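Local coordinates for protein cellulase (Uncultured bacterium, PDB 3WX5) that probably hydrolyses internal beta-1,4-glucosidic bonds of cellulose, as a family 12 glycoside hydrolase of the endoglucanase type, at residues Leu81-Gly86 and Gly93-Val98; Ser102-Asn107 and Trp214-Val219; Tyr122-Ser127 and Ala199-Ala204; Leu142-Asn147 and Thr193-Lys198; Ala160-Ala165 and Trp169-Ala174. All coordinates share one frame; numbering follows the deposited sequence.

Contact 1 of 5, residues Leu81-Gly86 and Gly93-Val98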
# COMPACT_ATOMS: atom_id res chain seq x y z
N LEU A 81 -3.53 8.08 0.29
CA LEU A 81 -3.77 9.34 -0.38
C LEU A 81 -4.11 9.06 -1.84
O LEU A 81 -3.50 8.18 -2.46
CB LEU A 81 -2.49 10.17 -0.33
CG LEU A 81 -2.67 11.53 -1.02
CD1 LEU A 81 -2.76 12.65 -0.02
CD2 LEU A 81 -1.51 11.74 -1.98
N GLY A 82 -5.10 9.77 -2.37
CA GLY A 82 -5.46 9.62 -3.78
C GLY A 82 -6.79 8.88 -3.98
O GLY A 82 -7.72 9.05 -3.18
N CYS A 83 -6.86 8.11 -5.06
CA CYS A 83 -8.09 7.50 -5.56
C CYS A 83 -7.95 5.98 -5.65
O CYS A 83 -7.19 5.46 -6.48
CB CYS A 83 -8.47 8.07 -6.93
SG CYS A 83 -8.63 9.90 -7.00
N HIS A 84 -8.66 5.29 -4.76
CA HIS A 84 -8.69 3.85 -4.65
C HIS A 84 -10.00 3.34 -5.24
O HIS A 84 -11.06 3.51 -4.63
CB HIS A 84 -8.61 3.48 -3.15
CG HIS A 84 -8.64 2.02 -2.87
ND1 HIS A 84 -7.49 1.24 -2.85
CD2 HIS A 84 -9.67 1.19 -2.59
CE1 HIS A 84 -7.83 -0.02 -2.64
NE2 HIS A 84 -9.14 -0.07 -2.45
N TRP A 85 -9.93 2.75 -6.43
CA TRP A 85 -11.13 2.33 -7.16
C TRP A 85 -12.18 3.44 -7.20
O TRP A 85 -13.37 3.21 -6.93
CB TRP A 85 -11.71 1.04 -6.58
CG TRP A 85 -11.09 -0.21 -7.15
CD1 TRP A 85 -11.56 -0.97 -8.19
CD2 TRP A 85 -9.86 -0.83 -6.74
NE1 TRP A 85 -10.71 -2.02 -8.44
CE2 TRP A 85 -9.66 -1.95 -7.56
CE3 TRP A 85 -8.90 -0.51 -5.78
CZ2 TRP A 85 -8.56 -2.80 -7.42
CZ3 TRP A 85 -7.79 -1.36 -5.63
CH2 TRP A 85 -7.63 -2.48 -6.45
N GLY A 86 -11.73 4.65 -7.53
CA GLY A 86 -12.64 5.78 -7.73
C GLY A 86 -13.06 6.51 -6.47
O GLY A 86 -13.73 7.54 -6.56
N GLY A 93 -4.14 15.86 -5.15
CA GLY A 93 -3.23 16.14 -6.26
C GLY A 93 -3.08 14.98 -7.23
O GLY A 93 -2.28 15.05 -8.18
N LEU A 94 -3.81 13.89 -6.98
CA LEU A 94 -3.85 12.76 -7.92
C LEU A 94 -5.23 12.64 -8.57
O LEU A 94 -6.22 13.12 -8.01
CB LEU A 94 -3.46 11.46 -7.20
CG LEU A 94 -2.12 11.45 -6.45
CD1 LEU A 94 -2.06 10.20 -5.54
CD2 LEU A 94 -0.95 11.45 -7.44
N PRO A 95 -5.32 11.96 -9.73
CA PRO A 95 -4.20 11.30 -10.37
C PRO A 95 -3.28 12.29 -11.10
O PRO A 95 -3.69 13.40 -11.46
CB PRO A 95 -4.87 10.34 -11.36
CG PRO A 95 -6.17 10.97 -11.67
CD PRO A 95 -6.60 11.63 -10.38
N LEU A 96 -2.02 11.90 -11.25
CA LEU A 96 -1.00 12.74 -11.86
C LEU A 96 -0.12 11.83 -12.68
O LEU A 96 0.25 10.74 -12.22
CB LEU A 96 -0.17 13.41 -10.77
CG LEU A 96 0.97 14.31 -11.28
CD1 LEU A 96 0.39 15.55 -11.98
CD2 LEU A 96 1.86 14.73 -10.11
N ARG A 97 0.22 12.26 -13.89
CA ARG A 97 1.01 11.41 -14.77
C ARG A 97 2.38 11.15 -14.16
O ARG A 97 2.99 12.06 -13.59
CB ARG A 97 1.16 12.08 -16.14
CG ARG A 97 0.67 11.20 -17.22
CD ARG A 97 0.47 11.93 -18.52
NE ARG A 97 -0.26 11.07 -19.44
CZ ARG A 97 -0.93 11.52 -20.48
NH1 ARG A 97 -0.89 12.82 -20.74
NH2 ARG A 97 -1.60 10.68 -21.27
N VAL A 98 2.90 9.95 -14.36
CA VAL A 98 4.22 9.64 -13.84
C VAL A 98 5.29 10.61 -14.31
O VAL A 98 6.10 11.10 -13.52
CB VAL A 98 4.63 8.19 -14.14
CG1 VAL A 98 6.13 7.97 -13.88
CG2 VAL A 98 3.76 7.24 -13.32
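Leu-94 carries most of this contact through one methyl, CD1, which lies 3.9 Å from Leu-81 CD2 and equally far from Gly-82 CA. The two leucine side chains cross at about a right angle. Leu-81 brings its branch over because its CG stands anti to the backbone N (chi1 180°). Gly-82 leaves the methyl its place: a beta carbon there would come within 2.8 Å of Leu-94 CD1, and the backbone angles of the residue would also press it against the preceding carbonyl oxygen. Farther along, Cys-83 SG lies 4.3 Å from Pro-95 CD, a looser apolar approach. The first segment holds Cys-83, whose disulfide to Cys-88 closes a small loop, and the second follows that loop in the beta-sandwich (jelly roll) expected of a family 12 enzyme. Backbone bonds tie both segments to strand 215-225, Cys-83 to His-217 and Leu-96 to Leu-216. Pro-95, preceded by a cis peptide, packs on Tyr-215 and His-217, while Leu-81 also packs on Val-239 and Leu-94 on Leu-241, both of strand 233-243.

Contact 2 of 5, residues Ser102-Asn107 and Trp214-Val219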
# COMPACT_ATOMS: atom_id res chain seq x y z
N SER A 102 7.26 15.47 -9.80
CA SER A 102 8.63 15.91 -9.46
C SER A 102 9.20 15.18 -8.26
O SER A 102 10.32 14.68 -8.32
CB SER A 102 8.74 17.42 -9.23
OG SER A 102 7.90 17.83 -8.17
N ARG A 103 8.42 15.08 -7.19
CA ARG A 103 8.87 14.42 -5.95
C ARG A 103 7.73 13.66 -5.30
O ARG A 103 6.59 14.13 -5.28
CB ARG A 103 9.41 15.44 -4.94
CG ARG A 103 10.80 16.01 -5.30
CD ARG A 103 11.22 17.15 -4.32
NE ARG A 103 10.66 18.46 -4.70
CZ ARG A 103 10.82 19.59 -4.02
NH1 ARG A 103 11.51 19.61 -2.88
NH2 ARG A 103 10.27 20.72 -4.46
N LEU A 104 8.08 12.60 -4.58
CA LEU A 104 7.08 11.86 -3.82
C LEU A 104 7.74 11.13 -2.68
O LEU A 104 8.61 10.29 -2.88
CB LEU A 104 6.37 10.87 -4.73
CG LEU A 104 5.30 10.05 -4.02
CD1 LEU A 104 4.17 10.96 -3.44
CD2 LEU A 104 4.71 8.96 -4.99
N GLN A 105 7.34 11.48 -1.46
CA GLN A 105 7.95 10.84 -0.28
C GLN A 105 6.88 10.53 0.76
O GLN A 105 5.79 11.09 0.73
CB GLN A 105 9.03 11.72 0.35
CG GLN A 105 8.53 13.05 0.87
CD GLN A 105 9.66 13.89 1.48
OE1 GLN A 105 10.61 14.25 0.79
NE2 GLN A 105 9.62 14.06 2.81
N SER A 106 7.23 9.64 1.68
CA SER A 106 6.27 9.22 2.68
C SER A 106 6.94 8.79 3.98
O SER A 106 8.08 8.34 3.97
CB SER A 106 5.41 8.12 2.07
OG SER A 106 4.48 7.62 3.00
N ASN A 107 6.28 9.09 5.10
CA ASN A 107 6.58 8.49 6.39
C ASN A 107 5.58 7.40 6.78
O ASN A 107 4.39 7.51 6.50
CB ASN A 107 6.56 9.55 7.51
CG ASN A 107 7.41 10.77 7.20
OD1 ASN A 107 8.30 10.73 6.36
ND2 ASN A 107 7.10 11.88 7.88
N TRP A 214 1.48 6.76 -17.89
CA TRP A 214 0.41 6.29 -17.00
C TRP A 214 0.26 7.26 -15.82
O TRP A 214 1.21 7.94 -15.47
CB TRP A 214 0.70 4.88 -16.49
CG TRP A 214 0.58 3.81 -17.56
CD1 TRP A 214 0.10 3.97 -18.83
CD2 TRP A 214 1.02 2.45 -17.46
NE1 TRP A 214 0.18 2.77 -19.52
CE2 TRP A 214 0.74 1.83 -18.70
CE3 TRP A 214 1.61 1.69 -16.44
CZ2 TRP A 214 1.04 0.48 -18.95
CZ3 TRP A 214 1.88 0.36 -16.68
CH2 TRP A 214 1.57 -0.24 -17.91
N TYR A 215 -0.94 7.32 -15.25
CA TYR A 215 -1.19 8.12 -14.05
C TYR A 215 -0.95 7.29 -12.80
O TYR A 215 -1.43 6.18 -12.71
CB TYR A 215 -2.65 8.53 -14.03
CG TYR A 215 -2.93 9.49 -15.15
CD1 TYR A 215 -2.63 10.85 -15.01
CD2 TYR A 215 -3.37 9.03 -16.37
CE1 TYR A 215 -2.84 11.74 -16.06
CE2 TYR A 215 -3.57 9.90 -17.44
CZ TYR A 215 -3.30 11.25 -17.27
OH TYR A 215 -3.49 12.12 -18.31
N LEU A 216 -0.31 7.91 -11.80
CA LEU A 216 -0.39 7.47 -10.41
C LEU A 216 -1.73 7.87 -9.83
O LEU A 216 -2.09 9.05 -9.85
CB LEU A 216 0.74 8.12 -9.60
CG LEU A 216 0.71 7.89 -8.09
CD1 LEU A 216 0.78 6.38 -7.75
CD2 LEU A 216 1.88 8.67 -7.42
N HIS A 217 -2.50 6.88 -9.36
CA HIS A 217 -3.83 7.16 -8.79
C HIS A 217 -3.85 7.23 -7.28
O HIS A 217 -4.63 7.99 -6.70
CB HIS A 217 -4.82 6.09 -9.24
CG HIS A 217 -5.19 6.21 -10.68
ND1 HIS A 217 -6.14 7.13 -11.12
CD2 HIS A 217 -4.65 5.66 -11.79
CE1 HIS A 217 -6.26 7.02 -12.43
NE2 HIS A 217 -5.36 6.15 -12.87
N ALA A 218 -3.05 6.39 -6.63
CA ALA A 218 -3.18 6.21 -5.19
C ALA A 218 -1.87 5.79 -4.59
O ALA A 218 -1.19 4.95 -5.16
CB ALA A 218 -4.23 5.13 -4.88
N VAL A 219 -1.56 6.33 -3.41
CA VAL A 219 -0.41 5.88 -2.64
C VAL A 219 -0.98 5.35 -1.32
O VAL A 219 -1.53 6.13 -0.52
CB VAL A 219 0.54 7.07 -2.33
CG1 VAL A 219 1.75 6.60 -1.47
CG2 VAL A 219 1.04 7.69 -3.65
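Leu-104 and Leu-216 reach toward each other tip to tip, their CD2 methyls 3.7 Å apart. Both side chains have CG anti to the backbone N (chi1 -180° for Leu-104, 173° for Leu-216), which extends each branch across the gap between two strands that share no backbone bond here. Val-219 meets the same leucine differently: it runs alongside, pointing the other way, with its CG2 4.1 Å from Leu-104 CD2. One methyl of Leu-104 therefore serves both partners. The strands belong to the two facing sheets of the beta-sandwich, 101-111 in the antiparallel sheet and 215-225 in the mixed one, and all three residues are buried between them. Leu-197 and Ile-201 of helix 197-206 also touch Leu-104, while Leu-124 and Phe-126 continue the apolar layer beside Leu-216. Since the touching atoms are all methyl carbons, the join depends on shape and the exclusion of water, and it sets no directional bond between the sheets.

Contact 3 of 5, residues Tyr122-Ser127 and Ala199-Ala204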
# COMPACT_ATOMS: atom_id res chain seq x y z
N TYR A 122 3.77 -0.80 1.24
CA TYR A 122 3.11 0.23 0.41
C TYR A 122 2.49 -0.49 -0.81
O TYR A 122 2.99 -1.53 -1.24
CB TYR A 122 4.16 1.22 -0.07
CG TYR A 122 4.50 2.28 0.95
CD1 TYR A 122 5.42 2.04 1.97
CD2 TYR A 122 3.85 3.50 0.93
CE1 TYR A 122 5.73 3.03 2.89
CE2 TYR A 122 4.16 4.49 1.83
CZ TYR A 122 5.07 4.23 2.83
OH TYR A 122 5.38 5.22 3.76
N ASP A 123 1.49 0.14 -1.40
CA ASP A 123 0.81 -0.38 -2.60
C ASP A 123 0.44 0.87 -3.39
O ASP A 123 -0.30 1.71 -2.88
CB ASP A 123 -0.46 -1.15 -2.14
CG ASP A 123 -0.94 -2.15 -3.18
OD1 ASP A 123 -0.13 -2.45 -4.06
OD2 ASP A 123 -2.08 -2.68 -3.09
N LEU A 124 1.07 1.08 -4.55
CA LEU A 124 0.74 2.25 -5.38
C LEU A 124 0.11 1.76 -6.68
O LEU A 124 0.60 0.81 -7.29
CB LEU A 124 2.02 3.04 -5.72
CG LEU A 124 2.62 3.95 -4.64
CD1 LEU A 124 3.12 3.14 -3.46
CD2 LEU A 124 3.79 4.76 -5.24
N TRP A 125 -0.88 2.52 -7.18
CA TRP A 125 -1.70 2.03 -8.28
C TRP A 125 -1.57 3.03 -9.43
O TRP A 125 -1.67 4.24 -9.22
CB TRP A 125 -3.18 1.89 -7.86
CG TRP A 125 -3.46 0.66 -7.04
CD1 TRP A 125 -3.73 0.61 -5.69
CD2 TRP A 125 -3.48 -0.69 -7.51
NE1 TRP A 125 -3.94 -0.70 -5.31
CE2 TRP A 125 -3.73 -1.52 -6.39
CE3 TRP A 125 -3.33 -1.28 -8.76
CZ2 TRP A 125 -3.91 -2.91 -6.51
CZ3 TRP A 125 -3.45 -2.67 -8.87
CH2 TRP A 125 -3.66 -3.47 -7.73
N PHE A 126 -1.38 2.50 -10.63
CA PHE A 126 -1.20 3.29 -11.85
C PHE A 126 -2.11 2.79 -12.97
O PHE A 126 -2.37 1.59 -13.10
CB PHE A 126 0.25 3.15 -12.35
CG PHE A 126 1.28 3.47 -11.30
CD1 PHE A 126 1.62 2.53 -10.33
CD2 PHE A 126 1.99 4.66 -11.35
CE1 PHE A 126 2.56 2.84 -9.34
CE2 PHE A 126 3.00 4.93 -10.42
CZ PHE A 126 3.31 3.99 -9.44
N SER A 127 -2.49 3.69 -13.88
CA SER A 127 -3.06 3.21 -15.12
C SER A 127 -3.14 4.30 -16.17
O SER A 127 -2.95 5.48 -15.84
CB SER A 127 -4.46 2.66 -14.87
OG SER A 127 -5.41 3.69 -15.05
N ALA A 199 11.78 7.19 -6.34
CA ALA A 199 12.93 6.34 -6.74
C ALA A 199 12.43 5.00 -7.25
O ALA A 199 12.92 4.49 -8.28
CB ALA A 199 13.90 6.15 -5.58
N PHE A 200 11.45 4.41 -6.55
CA PHE A 200 10.89 3.12 -6.99
C PHE A 200 10.14 3.24 -8.30
O PHE A 200 10.25 2.38 -9.17
CB PHE A 200 9.97 2.52 -5.91
CG PHE A 200 10.66 2.30 -4.60
CD1 PHE A 200 10.76 3.32 -3.67
CD2 PHE A 200 11.40 1.12 -4.38
CE1 PHE A 200 11.47 3.18 -2.49
CE2 PHE A 200 12.05 0.93 -3.17
CZ PHE A 200 12.10 1.97 -2.22
N ILE A 201 9.30 4.26 -8.40
CA ILE A 201 8.64 4.54 -9.63
C ILE A 201 9.58 4.65 -10.82
O ILE A 201 9.37 4.00 -11.84
CB ILE A 201 7.77 5.82 -9.52
CG1 ILE A 201 6.73 5.63 -8.41
CG2 ILE A 201 7.13 6.09 -10.86
CD1 ILE A 201 5.77 6.87 -8.18
N ASP A 202 10.67 5.42 -10.67
CA ASP A 202 11.60 5.64 -11.77
C ASP A 202 12.34 4.35 -12.12
O ASP A 202 12.67 4.12 -13.28
CB ASP A 202 12.61 6.75 -11.43
CG ASP A 202 12.01 8.16 -11.53
OD1 ASP A 202 10.83 8.29 -11.91
OD2 ASP A 202 12.70 9.13 -11.13
N ASP A 203 12.58 3.49 -11.12
CA ASP A 203 13.24 2.20 -11.41
C ASP A 203 12.29 1.32 -12.22
O ASP A 203 12.68 0.69 -13.22
CB ASP A 203 13.66 1.50 -10.11
CG ASP A 203 14.25 0.12 -10.35
OD1 ASP A 203 15.46 0.03 -10.67
OD2 ASP A 203 13.48 -0.86 -10.30
N ALA A 204 11.03 1.26 -11.80
CA ALA A 204 10.02 0.50 -12.55
C ALA A 204 9.86 1.03 -13.99
O ALA A 204 9.73 0.23 -14.94
CB ALA A 204 8.67 0.54 -11.82
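This is a buried apolar contact between a strand and a helix: strand 117-127 belongs to the mixed sheet of the beta-sandwich, and helix 197-206 packs against it through Ile-201. The backbones stay well apart, the nearest alpha carbons, those of Leu-124 and Ile-201, being 9.3 Å from each other, and side chains fill the distance. Ile-201 makes the approach with its longer branch, CG1 lying anti to the carbonyl carbon (chi1 -60°) and CD1 continuing the extended line (chi2 180°). That branch arrives at the rim of the Phe-126 ring, close to the ring plane and not over a face. Its CG1 is 3.9 Å from Phe-126 CZ, and its CD1 is 4.1 Å from Phe-126 CE2. Leu-124 meets the end of the same branch nearly at right angles, with Leu-124 CD2 4.1 Å from Ile-201 CD1. A single isoleucine branch is thus shared by two residues that lie on the same side of the strand. Val-98 touches both Phe-126 and Ile-201. Around them, Leu-216 of strand 215-225 packs on Leu-124 and Phe-126, Leu-142 of strand 140-149 lies against Phe-126, and the preceding helical residue, Phe-200, turns to Ile-144 and meets Trp-169 edge-to-face.

Contact 4 of 5, residues Leu142-Asn147 and Thr193-Lys198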
# COMPACT_ATOMS: atom_id res chain seq x y z
N LEU A 142 2.61 -1.11 -7.80
CA LEU A 142 3.97 -1.10 -7.27
C LEU A 142 3.92 -1.23 -5.76
O LEU A 142 3.32 -0.41 -5.07
CB LEU A 142 4.70 0.18 -7.70
CG LEU A 142 6.20 0.27 -7.39
CD1 LEU A 142 6.89 1.34 -8.30
CD2 LEU A 142 6.44 0.59 -5.93
N MET A 143 4.47 -2.32 -5.25
CA MET A 143 4.50 -2.56 -3.82
C MET A 143 5.91 -2.33 -3.26
O MET A 143 6.91 -2.61 -3.93
CB MET A 143 4.08 -4.01 -3.50
CG MET A 143 2.73 -4.45 -4.06
SD MET A 143 2.01 -5.78 -3.03
CE MET A 143 1.39 -4.89 -1.57
N ILE A 144 5.96 -1.99 -1.98
CA ILE A 144 7.24 -1.84 -1.28
C ILE A 144 7.09 -2.53 0.05
O ILE A 144 6.35 -2.04 0.91
CB ILE A 144 7.59 -0.38 -1.03
CG1 ILE A 144 7.68 0.36 -2.38
CG2 ILE A 144 8.96 -0.30 -0.31
CD1 ILE A 144 7.78 1.89 -2.26
N TRP A 145 7.71 -3.71 0.18
CA TRP A 145 7.51 -4.56 1.36
C TRP A 145 8.60 -4.21 2.38
O TRP A 145 9.79 -4.32 2.08
CB TRP A 145 7.66 -6.04 0.99
CG TRP A 145 6.54 -6.64 0.12
CD1 TRP A 145 5.76 -5.99 -0.81
CD2 TRP A 145 6.11 -8.01 0.12
NE1 TRP A 145 4.85 -6.89 -1.36
CE2 TRP A 145 5.08 -8.14 -0.84
CE3 TRP A 145 6.54 -9.17 0.81
CZ2 TRP A 145 4.40 -9.34 -1.06
CZ3 TRP A 145 5.90 -10.39 0.55
CH2 TRP A 145 4.86 -10.47 -0.39
N LEU A 146 8.19 -3.83 3.58
CA LEU A 146 9.11 -3.37 4.62
C LEU A 146 9.33 -4.41 5.72
O LEU A 146 10.38 -4.43 6.37
CB LEU A 146 8.58 -2.08 5.27
CG LEU A 146 8.37 -0.94 4.27
CD1 LEU A 146 7.69 0.21 4.96
CD2 LEU A 146 9.73 -0.50 3.64
N ASN A 147 8.34 -5.28 5.91
CA ASN A 147 8.38 -6.25 7.01
C ASN A 147 7.31 -7.33 6.72
O ASN A 147 6.49 -7.18 5.82
CB ASN A 147 8.10 -5.52 8.35
CG ASN A 147 8.84 -6.15 9.54
OD1 ASN A 147 9.36 -5.45 10.44
ND2 ASN A 147 8.86 -7.47 9.56
N THR A 193 11.24 7.07 7.18
CA THR A 193 11.15 8.52 7.30
C THR A 193 11.59 9.14 5.98
O THR A 193 12.73 8.90 5.51
CB THR A 193 12.07 9.04 8.43
OG1 THR A 193 11.68 8.39 9.65
CG2 THR A 193 11.93 10.55 8.60
N GLN A 194 10.67 9.86 5.35
CA GLN A 194 10.89 10.49 4.06
C GLN A 194 11.40 9.48 3.03
O GLN A 194 12.34 9.76 2.26
CB GLN A 194 11.86 11.68 4.21
CG GLN A 194 11.31 12.77 5.18
CD GLN A 194 12.35 13.82 5.57
OE1 GLN A 194 12.51 14.14 6.75
NE2 GLN A 194 13.10 14.28 4.60
N LEU A 195 10.69 8.36 2.94
CA LEU A 195 11.03 7.34 1.96
C LEU A 195 10.77 7.91 0.60
O LEU A 195 9.70 8.48 0.36
CB LEU A 195 10.19 6.08 2.18
CG LEU A 195 10.59 4.91 1.26
CD1 LEU A 195 12.03 4.37 1.58
CD2 LEU A 195 9.57 3.81 1.40
N ASP A 196 11.77 7.83 -0.28
CA ASP A 196 11.64 8.38 -1.63
C ASP A 196 10.87 7.42 -2.54
O ASP A 196 11.46 6.52 -3.15
CB ASP A 196 13.02 8.69 -2.21
CG ASP A 196 12.96 9.32 -3.58
OD1 ASP A 196 11.86 9.46 -4.17
OD2 ASP A 196 14.04 9.72 -4.07
N LEU A 197 9.55 7.58 -2.59
CA LEU A 197 8.71 6.69 -3.40
C LEU A 197 9.01 6.87 -4.91
O LEU A 197 8.85 5.92 -5.69
CB LEU A 197 7.21 6.94 -3.14
CG LEU A 197 6.77 6.73 -1.68
CD1 LEU A 197 5.27 6.88 -1.51
CD2 LEU A 197 7.27 5.35 -1.17
N LYS A 198 9.39 8.08 -5.33
CA LYS A 198 9.66 8.34 -6.76
C LYS A 198 10.84 7.48 -7.24
O LYS A 198 10.88 7.05 -8.38
CB LYS A 198 9.98 9.83 -6.97
CG LYS A 198 10.11 10.29 -8.43
CD LYS A 198 8.82 10.05 -9.20
CE LYS A 198 8.87 10.53 -10.67
NZ LYS A 198 10.19 11.05 -11.19
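Apolar contacts join the two segments, and Ile-144 supplies both of them from strand 140-149. Its CD1 lies 3.7 Å from Leu-197 CD2, the two side chains meeting at a slant; with CG1 anti to the carbonyl carbon (chi1 -60°), the longer branch goes to the helix. Its other branch faces the strand before the helix, Ile-144 CG2 being 4.5 Å from Leu-195 CD2, at the edge of contact distance. The residues are buried inside the beta-sandwich, where strand 191-196, outermost in the antiparallel sheet, runs into helix 197-206 and so brings both elements over strand 140-149 of the mixed sheet. Polar interactions lie apart from this patch. Asp-196, the centre of an inverse gamma turn, is the N-cap of the helix, and its OD1 accepts a hydrogen bond from the backbone N of Ala-199. On the other side of strand 140-149 from Ile-144, Trp-145 NE1 makes a weak hydrogen bond to Met-143 SD at 3.5 Å, with an N-H...S angle of 162°. Past the cap, Lys-198 NZ forms a salt bridge with Asp-202 OD1.

Contact 5 of 5, residues Ala160-Ala165 and Trp169-Ala174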
# COMPACT_ATOMS: atom_id res chain seq x y z
N ALA A 160 15.73 -8.97 -10.02
CA ALA A 160 16.89 -8.10 -9.76
C ALA A 160 17.04 -7.79 -8.27
O ALA A 160 16.18 -8.13 -7.47
CB ALA A 160 16.80 -6.78 -10.55
N THR A 161 18.16 -7.17 -7.94
CA THR A 161 18.40 -6.57 -6.63
C THR A 161 18.90 -5.15 -6.92
O THR A 161 19.58 -4.91 -7.93
CB THR A 161 19.49 -7.37 -5.89
OG1 THR A 161 19.12 -8.75 -5.85
CG2 THR A 161 19.67 -6.85 -4.45
N VAL A 162 18.43 -4.18 -6.14
CA VAL A 162 18.65 -2.78 -6.51
C VAL A 162 18.86 -1.90 -5.25
O VAL A 162 18.24 -2.15 -4.23
CB VAL A 162 17.47 -2.27 -7.40
CG1 VAL A 162 16.15 -2.28 -6.60
CG2 VAL A 162 17.75 -0.92 -8.00
N SER A 163 19.78 -0.93 -5.33
CA SER A 163 19.91 0.12 -4.29
C SER A 163 19.00 1.30 -4.66
O SER A 163 19.17 1.89 -5.74
CB SER A 163 21.34 0.63 -4.18
OG SER A 163 21.43 1.62 -3.15
N LEU A 164 18.02 1.57 -3.81
CA LEU A 164 17.07 2.69 -4.03
C LEU A 164 16.71 3.30 -2.70
O LEU A 164 16.56 2.59 -1.71
CB LEU A 164 15.79 2.18 -4.69
CG LEU A 164 15.86 1.65 -6.13
CD1 LEU A 164 14.51 0.97 -6.50
CD2 LEU A 164 16.22 2.80 -7.11
N ALA A 165 16.65 4.63 -2.67
CA ALA A 165 16.01 5.37 -1.56
C ALA A 165 16.72 5.12 -0.24
O ALA A 165 16.11 5.21 0.82
CB ALA A 165 14.51 4.98 -1.44
N TRP A 169 16.91 -3.60 -2.14
CA TRP A 169 15.62 -4.27 -2.41
C TRP A 169 15.76 -5.38 -3.44
O TRP A 169 16.42 -5.22 -4.46
CB TRP A 169 14.58 -3.25 -2.92
CG TRP A 169 14.60 -1.93 -2.12
CD1 TRP A 169 15.47 -0.88 -2.29
CD2 TRP A 169 13.74 -1.57 -1.02
NE1 TRP A 169 15.26 0.07 -1.31
CE2 TRP A 169 14.20 -0.31 -0.53
CE3 TRP A 169 12.63 -2.17 -0.40
CZ2 TRP A 169 13.54 0.37 0.50
CZ3 TRP A 169 12.03 -1.52 0.67
CH2 TRP A 169 12.50 -0.25 1.12
N GLU A 170 15.03 -6.47 -3.21
CA GLU A 170 14.68 -7.44 -4.26
C GLU A 170 13.62 -6.88 -5.17
O GLU A 170 12.64 -6.32 -4.68
CB GLU A 170 14.10 -8.70 -3.60
CG GLU A 170 15.03 -9.31 -2.53
CD GLU A 170 14.39 -10.48 -1.82
OE1 GLU A 170 13.30 -10.90 -2.24
OE2 GLU A 170 14.95 -10.96 -0.81
N VAL A 171 13.77 -7.08 -6.49
CA VAL A 171 12.74 -6.64 -7.42
C VAL A 171 12.00 -7.86 -7.96
O VAL A 171 12.64 -8.82 -8.41
CB VAL A 171 13.35 -5.83 -8.60
CG1 VAL A 171 12.27 -5.22 -9.45
CG2 VAL A 171 14.29 -4.71 -8.08
N TRP A 172 10.68 -7.88 -7.77
CA TRP A 172 9.80 -8.97 -8.25
C TRP A 172 8.85 -8.43 -9.28
O TRP A 172 8.38 -7.29 -9.14
CB TRP A 172 8.98 -9.53 -7.09
CG TRP A 172 9.82 -10.22 -6.06
CD1 TRP A 172 10.68 -9.64 -5.16
CD2 TRP A 172 9.92 -11.62 -5.88
NE1 TRP A 172 11.32 -10.62 -4.42
CE2 TRP A 172 10.84 -11.85 -4.83
CE3 TRP A 172 9.24 -12.72 -6.44
CZ2 TRP A 172 11.14 -13.14 -4.36
CZ3 TRP A 172 9.56 -13.99 -6.01
CH2 TRP A 172 10.49 -14.19 -4.97
N PHE A 173 8.55 -9.23 -10.32
CA PHE A 173 7.69 -8.75 -11.40
C PHE A 173 6.69 -9.83 -11.78
O PHE A 173 7.08 -10.99 -11.97
CB PHE A 173 8.53 -8.39 -12.65
CG PHE A 173 7.70 -8.00 -13.85
CD1 PHE A 173 6.86 -6.90 -13.78
CD2 PHE A 173 7.64 -8.81 -14.97
CE1 PHE A 173 6.05 -6.55 -14.85
CE2 PHE A 173 6.84 -8.48 -16.04
CZ PHE A 173 6.02 -7.35 -15.97
N ALA A 174 5.41 -9.48 -11.91
CA ALA A 174 4.46 -10.37 -12.58
C ALA A 174 3.74 -9.64 -13.69
O ALA A 174 3.21 -8.55 -13.48
CB ALA A 174 3.43 -10.93 -11.58
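An antiparallel beta hairpin of strands 157-164 and 167-175 makes this contact, with Val-162 paired to Trp-169 and Ala-160 to Val-171 as hydrogen-bonded pairs. Val-162 N to Trp-169 O (2.8 Å) and Trp-169 N to Val-162 O (2.9 Å) join the first pair. Val-171 N to Ala-160 O (2.8 Å) is the main bond of the second, the return bond being weak. Thr-161 and Glu-170 form the non-hydrogen-bonded pair between them. On the face bearing Ala-160, Val-162, Trp-169 and Val-171, Val-162 CG1 sits between its own backbone N and carbonyl carbon (chi1 64°), which presses it on Val-171 CG2 at 3.4 Å, tighter than normal carbon contact. The indole of Trp-169 turns back to the first strand, its CD1 3.9 Å from Leu-164 CB, and also touches Ile-144. A leucine in place of this tryptophan would probably leave the Leu-164 carbonyl without its indole donor and open a gap beside Phe-200. That donor, Trp-169 NE1, lies 2.9 Å from Leu-164 O, which sits 12° out of the ring plane, at an N-H...O angle of 155°.

Overall arrangement
From the N terminus, contact 1 closes first, a short loop of six residues between its segments, and is complete before contact 2 opens at 102-107. Contact 2 spans 106 residues to strand 215-225, and the other three lie within it: contact 3 inside contact 2, contact 4 inside contact 3, and the hairpin of contact 5 inside contact 4. No two loops cross. Strand 215-225 links contacts 1 and 2, and helix 197-206 is used by contacts 3 and 4. Contact 2 bridges the two sheets, whereas contacts 3 and 4 fasten the helix and the strand leading into it to the mixed sheet. Contacts 1 and 5 stand farthest apart, centres about 24 Å from each other.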